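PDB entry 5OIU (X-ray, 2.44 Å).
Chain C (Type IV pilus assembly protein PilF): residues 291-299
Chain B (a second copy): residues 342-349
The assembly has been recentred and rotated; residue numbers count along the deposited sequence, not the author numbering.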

ATOM      1  N   PRO C 291     -11.177   8.332 -44.109  1.00 55.22           N
ATOM      2  CA  PRO C 291     -10.625   8.603 -42.786  1.00 50.82           C
ATOM      3  C   PRO C 291      -9.374   9.450 -42.885  1.00 54.33           C
ATOM      4  O   PRO C 291      -8.660   9.437 -43.891  1.00 54.92           O
ATOM      5  CB  PRO C 291     -10.301   7.203 -42.258  1.00 53.64           C
ATOM      6  CG  PRO C 291      -9.995   6.424 -43.488  1.00 54.01           C
ATOM      7  CD  PRO C 291     -10.914   6.952 -44.552  1.00 57.20           C
ATOM      8  N   ASP C 292      -9.112  10.188 -41.822  1.00 53.13           N
ATOM      9  CA  ASP C 292      -7.827  10.866 -41.691  1.00 51.74           C
ATOM     10  C   ASP C 292      -6.745   9.838 -41.388  1.00 53.25           C
ATOM     11  O   ASP C 292      -6.837   9.138 -40.367  1.00 55.60           O
ATOM     12  CB  ASP C 292      -7.880  11.910 -40.579  1.00 58.72           C
ATOM     13  CG  ASP C 292      -6.723  12.908 -40.646  1.00 65.59           C
ATOM     14  OD1 ASP C 292      -5.782  12.671 -41.437  1.00 64.07           O
ATOM     15  OD2 ASP C 292      -6.763  13.935 -39.916  1.00 64.30           O
ATOM     16  N   PRO C 293      -5.713   9.711 -42.223  1.00 52.59           N
ATOM     17  CA  PRO C 293      -4.601   8.807 -41.876  1.00 53.06           C
ATOM     18  C   PRO C 293      -4.044   9.038 -40.481  1.00 53.30           C
ATOM     19  O   PRO C 293      -3.716   8.067 -39.795  1.00 51.83           O
ATOM     20  CB  PRO C 293      -3.555   9.114 -42.950  1.00 47.17           C
ATOM     21  CG  PRO C 293      -4.333   9.624 -44.087  1.00 51.88           C
ATOM     22  CD  PRO C 293      -5.511  10.366 -43.524  1.00 53.79           C
ATOM     23  N   GLU C 294      -3.939  10.293 -40.035  1.00 54.36           N
ATOM     24  CA  GLU C 294      -3.371  10.555 -38.716  1.00 53.35           C
ATOM     25  C   GLU C 294      -4.206   9.924 -37.611  1.00 53.85           C
ATOM     26  O   GLU C 294      -3.654   9.307 -36.695  1.00 49.89           O
ATOM     27  CB  GLU C 294      -3.234  12.055 -38.490  1.00 54.85           C
ATOM     28  CG  GLU C 294      -2.016  12.654 -39.137  1.00 58.03           C
ATOM     29  CD  GLU C 294      -0.718  12.334 -38.398  1.00 69.26           C
ATOM     30  OE1 GLU C 294      -0.669  11.364 -37.590  1.00 68.15           O
ATOM     31  OE2 GLU C 294       0.265  13.070 -38.641  1.00 67.43           O
ATOM     32  N   THR C 295      -5.539  10.062 -37.686  1.00 53.81           N
ATOM     33  CA  THR C 295      -6.420   9.418 -36.711  1.00 50.63           C
ATOM     34  C   THR C 295      -6.095   7.937 -36.578  1.00 50.41           C
ATOM     35  O   THR C 295      -5.868   7.436 -35.472  1.00 49.31           O
ATOM     36  CB  THR C 295      -7.896   9.566 -37.102  1.00 48.47           C
ATOM     37  OG1 THR C 295      -8.209  10.918 -37.443  1.00 52.18           O
ATOM     38  CG2 THR C 295      -8.768   9.122 -35.955  1.00 41.20           C
ATOM     39  N   LEU C 296      -6.085   7.221 -37.712  1.00 53.72           N
ATOM     40  CA  LEU C 296      -5.777   5.789 -37.712  1.00 54.17           C
ATOM     41  C   LEU C 296      -4.384   5.515 -37.165  1.00 51.42           C
ATOM     42  O   LEU C 296      -4.178   4.544 -36.427  1.00 52.94           O
ATOM     43  CB  LEU C 296      -5.907   5.225 -39.127  1.00 51.59           C
ATOM     44  CG  LEU C 296      -7.285   5.369 -39.767  1.00 52.81           C
ATOM     45  CD1 LEU C 296      -7.231   4.853 -41.189  1.00 55.99           C
ATOM     46  CD2 LEU C 296      -8.339   4.616 -38.954  1.00 48.58           C
ATOM     47  N   ARG C 297      -3.411   6.351 -37.537  1.00 54.28           N
ATOM     48  CA  ARG C 297      -2.058   6.229 -37.005  1.00 54.30           C
ATOM     49  C   ARG C 297      -2.074   6.297 -35.484  1.00 55.71           C
ATOM     50  O   ARG C 297      -1.611   5.373 -34.803  1.00 55.50           O
ATOM     51  CB  ARG C 297      -1.174   7.332 -37.593  1.00 59.19           C
ATOM     52  CG  ARG C 297       0.082   6.866 -38.294  1.00 56.23           C
ATOM     53  CD  ARG C 297       0.822   8.034 -38.936  1.00 60.96           C
ATOM     54  NE  ARG C 297       0.691   8.046 -40.395  1.00 63.50           N
ATOM     55  CZ  ARG C 297       0.050   8.987 -41.092  1.00 62.12           C
ATOM     56  NH1 ARG C 297      -0.536  10.001 -40.468  1.00 61.45           N
ATOM     57  NH2 ARG C 297      -0.011   8.918 -42.417  1.00 57.63           N
ATOM     58  N   ARG C 298      -2.633   7.379 -34.926  1.00 54.78           N
ATOM     59  CA  ARG C 298      -2.650   7.504 -33.471  1.00 57.14           C
ATOM     60  C   ARG C 298      -3.513   6.434 -32.815  1.00 59.05           C
ATOM     61  O   ARG C 298      -3.354   6.177 -31.617  1.00 61.87           O
ATOM     62  CB  ARG C 298      -3.104   8.901 -33.023  1.00 58.03           C
ATOM     63  CG  ARG C 298      -2.795  10.036 -34.001  1.00 64.17           C
ATOM     64  CD  ARG C 298      -1.465  10.781 -33.714  1.00 70.98           C
ATOM     65  NE  ARG C 298      -1.369  11.241 -32.327  1.00 80.51           N
ATOM     66  CZ  ARG C 298      -1.995  12.314 -31.849  1.00 75.00           C
ATOM     67  NH1 ARG C 298      -1.849  12.654 -30.574  1.00 66.77           N
ATOM     68  NH2 ARG C 298      -2.773  13.037 -32.639  1.00 71.47           N
ATOM     69  N   LEU C 299      -4.388   5.768 -33.568  1.00 53.29           N
ATOM     70  CA  LEU C 299      -5.103   4.607 -33.058  1.00 50.95           C
ATOM     71  C   LEU C 299      -4.295   3.324 -33.223  1.00 57.35           C
ATOM     72  O   LEU C 299      -4.846   2.224 -33.109  1.00 49.04           O
ATOM     73  CB  LEU C 299      -6.471   4.488 -33.733  1.00 49.50           C
ATOM     74  CG  LEU C 299      -7.450   5.594 -33.311  1.00 49.24           C
ATOM     75  CD1 LEU C 299      -8.572   5.803 -34.318  1.00 42.92           C
ATOM     76  CD2 LEU C 299      -8.017   5.301 -31.932  1.00 47.98           C
TER
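Chain B, residues 342-349: RHAIVAGK

The segment of chain B lies alongside the start of a helix in chain C, with the two chains running in the same general direction. Helix 342-346 of chain B, the end of a longer helix, and helix 293-298 of chain C cross at 27°, their axes approaching to 9.4 Å. The register pairs Asp292(C) with His343(B) (CA to CA 7.3 Å) and Thr295(C) with Val346(B) (CA to CA 6.1 Å), so that one turn along each helix brings the backbones nearer. Together the two stretches bury 332 Å².

Val346(B) is the centre of the contact and contributes the largest covered area, 90 Å². Its CA-to-CB bond points sideways, and chi1 at -77° (m) sets the two methyls, both of which reach chain C: CG2 lies 3.3 Å from Asp292(C) OD2 and 3.8 Å from Glu294(C) CB, while CG1 packs 3.9 Å from Thr295(C) OG1. The branched side chain thus spans the first turn of the opposing helix.

Asp292(C) occupies the N-cap of that helix. Its t rotamer places OD1 3.3 Å from Glu294(C) N, a weak capping bond, and the same carboxylate faces chain B. His343(B) meets it there: its CA-to-CB bond points sideways, but with chi1 at -171° (t) and chi2 at 91° the imidazole comes nearer to chain C, and ND1 donates a weak hydrogen bond to Asp292(C) OD2 at 2.8 Å, with an N-H...acceptor angle of 120°. One aspartate side chain therefore both caps its own helix and binds the neighbouring chain.

Glu294(C) points toward chain B at its CA-to-CB bond, but its consecutive m rotamers, chi1 -81° and chi2 -75°, fold the chain so that OE1 forms a salt bridge with Arg297(C) NH1 at 3.2 Å. The aliphatic part remains available for packing, with CG 3.9 Å from His343(B) CE1; OE2 lies 4.2 Å from Ala347(B) CB, a methyl group whose CA-to-CB bond points away overall.

Beyond Val346(B) the chain B helix closes in a Schellman motif. Gly348(B) adopts positive phi (73°), a conformation that favours glycine, and two bonds lead back into the last turn: Gly348(B) N to Ile345(B) O at 2.9 Å and Lys349(B) N to Ala344(B) O at 3.0 Å. The CA-to-CB bond of Arg298(C) points toward chain B, and its side chain is bent, with chi1 (-29°) and chi2 (-94°) both between wells and chi3 at -52° (m). Its NH2 is modelled only 2.2 Å from Val346(B) O, too close for a hydrogen bond, so the detailed placement of this guanidinium warrants caution.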

ATOM      1  N   ARG B 342      -9.628  19.867 -37.621  1.00 42.02           N
ATOM      2  CA  ARG B 342      -9.638  18.485 -37.158  1.00 44.83           C
ATOM      3  C   ARG B 342      -8.311  17.790 -37.466  1.00 47.63           C
ATOM      4  O   ARG B 342      -7.787  17.031 -36.635  1.00 43.15           O
ATOM      5  CB  ARG B 342     -10.812  17.722 -37.786  1.00 37.79           C
ATOM      6  CG  ARG B 342     -12.094  17.793 -36.976  1.00 39.19           C
ATOM      7  CD  ARG B 342     -13.162  16.878 -37.540  1.00 41.67           C
ATOM      8  NE  ARG B 342     -13.718  17.425 -38.766  1.00 40.01           N
ATOM      9  CZ  ARG B 342     -14.750  18.257 -38.788  1.00 43.30           C
ATOM     10  NH1 ARG B 342     -15.330  18.604 -37.642  1.00 38.97           N
ATOM     11  NH2 ARG B 342     -15.193  18.740 -39.945  1.00 41.30           N
ATOM     12  N   HIS B 343      -7.732  18.058 -38.642  1.00 41.31           N
ATOM     13  CA  HIS B 343      -6.449  17.436 -38.944  1.00 42.70           C
ATOM     14  C   HIS B 343      -5.355  17.995 -38.054  1.00 44.13           C
ATOM     15  O   HIS B 343      -4.523  17.242 -37.535  1.00 46.89           O
ATOM     16  CB  HIS B 343      -6.081  17.623 -40.409  1.00 47.17           C
ATOM     17  CG  HIS B 343      -4.891  16.816 -40.817  1.00 55.48           C
ATOM     18  ND1 HIS B 343      -4.997  15.542 -41.332  1.00 63.11           N
ATOM     19  CD2 HIS B 343      -3.565  17.082 -40.745  1.00 57.49           C
ATOM     20  CE1 HIS B 343      -3.788  15.066 -41.579  1.00 60.72           C
ATOM     21  NE2 HIS B 343      -2.902  15.981 -41.231  1.00 57.44           N
ATOM     22  N   ALA B 344      -5.357  19.312 -37.848  1.00 40.99           N
ATOM     23  CA  ALA B 344      -4.345  19.937 -37.012  1.00 41.82           C
ATOM     24  C   ALA B 344      -4.348  19.349 -35.609  1.00 45.95           C
ATOM     25  O   ALA B 344      -3.288  19.192 -34.983  1.00 46.29           O
ATOM     26  CB  ALA B 344      -4.572  21.447 -36.965  1.00 40.30           C
ATOM     27  N   ILE B 345      -5.529  19.022 -35.090  1.00 43.30           N
ATOM     28  CA  ILE B 345      -5.608  18.483 -33.738  1.00 39.48           C
ATOM     29  C   ILE B 345      -4.946  17.109 -33.678  1.00 44.98           C
ATOM     30  O   ILE B 345      -4.078  16.866 -32.833  1.00 45.74           O
ATOM     31  CB  ILE B 345      -7.072  18.444 -33.268  1.00 39.43           C
ATOM     32  CG1 ILE B 345      -7.651  19.860 -33.251  1.00 39.37           C
ATOM     33  CG2 ILE B 345      -7.199  17.777 -31.925  1.00 38.87           C
ATOM     34  CD1 ILE B 345      -9.170  19.917 -33.230  1.00 30.46           C
ATOM     35  N   VAL B 346      -5.315  16.201 -34.598  1.00 47.48           N
ATOM     36  CA  VAL B 346      -4.731  14.853 -34.581  1.00 48.29           C
ATOM     37  C   VAL B 346      -3.273  14.878 -35.001  1.00 46.35           C
ATOM     38  O   VAL B 346      -2.506  13.979 -34.642  1.00 50.12           O
ATOM     39  CB  VAL B 346      -5.510  13.858 -35.469  1.00 45.71           C
ATOM     40  CG1 VAL B 346      -6.776  13.408 -34.786  1.00 40.39           C
ATOM     41  CG2 VAL B 346      -5.774  14.439 -36.852  1.00 47.06           C
ATOM     42  N   ALA B 347      -2.863  15.865 -35.781  1.00 43.68           N
ATOM     43  CA  ALA B 347      -1.439  15.965 -36.049  1.00 44.36           C
ATOM     44  C   ALA B 347      -0.675  16.575 -34.886  1.00 46.70           C
ATOM     45  O   ALA B 347       0.539  16.765 -35.004  1.00 56.10           O
ATOM     46  CB  ALA B 347      -1.190  16.773 -37.324  1.00 49.53           C
ATOM     47  N   GLY B 348      -1.351  16.898 -33.782  1.00 46.97           N
ATOM     48  CA  GLY B 348      -0.698  17.404 -32.587  1.00 41.78           C
ATOM     49  C   GLY B 348      -0.175  18.827 -32.661  1.00 46.51           C
ATOM     50  O   GLY B 348       0.779  19.154 -31.954  1.00 42.57           O
ATOM     51  N   LYS B 349      -0.771  19.690 -33.484  1.00 44.01           N
ATOM     52  CA  LYS B 349      -0.259  21.048 -33.586  1.00 43.00           C
ATOM     53  C   LYS B 349      -0.614  21.866 -32.347  1.00 44.24           C
ATOM     54  O   LYS B 349      -1.598  21.596 -31.644  1.00 45.79           O
ATOM     55  CB  LYS B 349      -0.782  21.732 -34.841  1.00 42.38           C
ATOM     56  CG  LYS B 349      -0.609  20.874 -36.071  1.00 52.21           C
ATOM     57  CD  LYS B 349       0.050  21.627 -37.192  1.00 54.96           C
ATOM     58  CE  LYS B 349       0.674  20.668 -38.186  1.00 60.47           C
ATOM     59  NZ  LYS B 349       1.950  20.108 -37.660  1.00 55.66           N
TER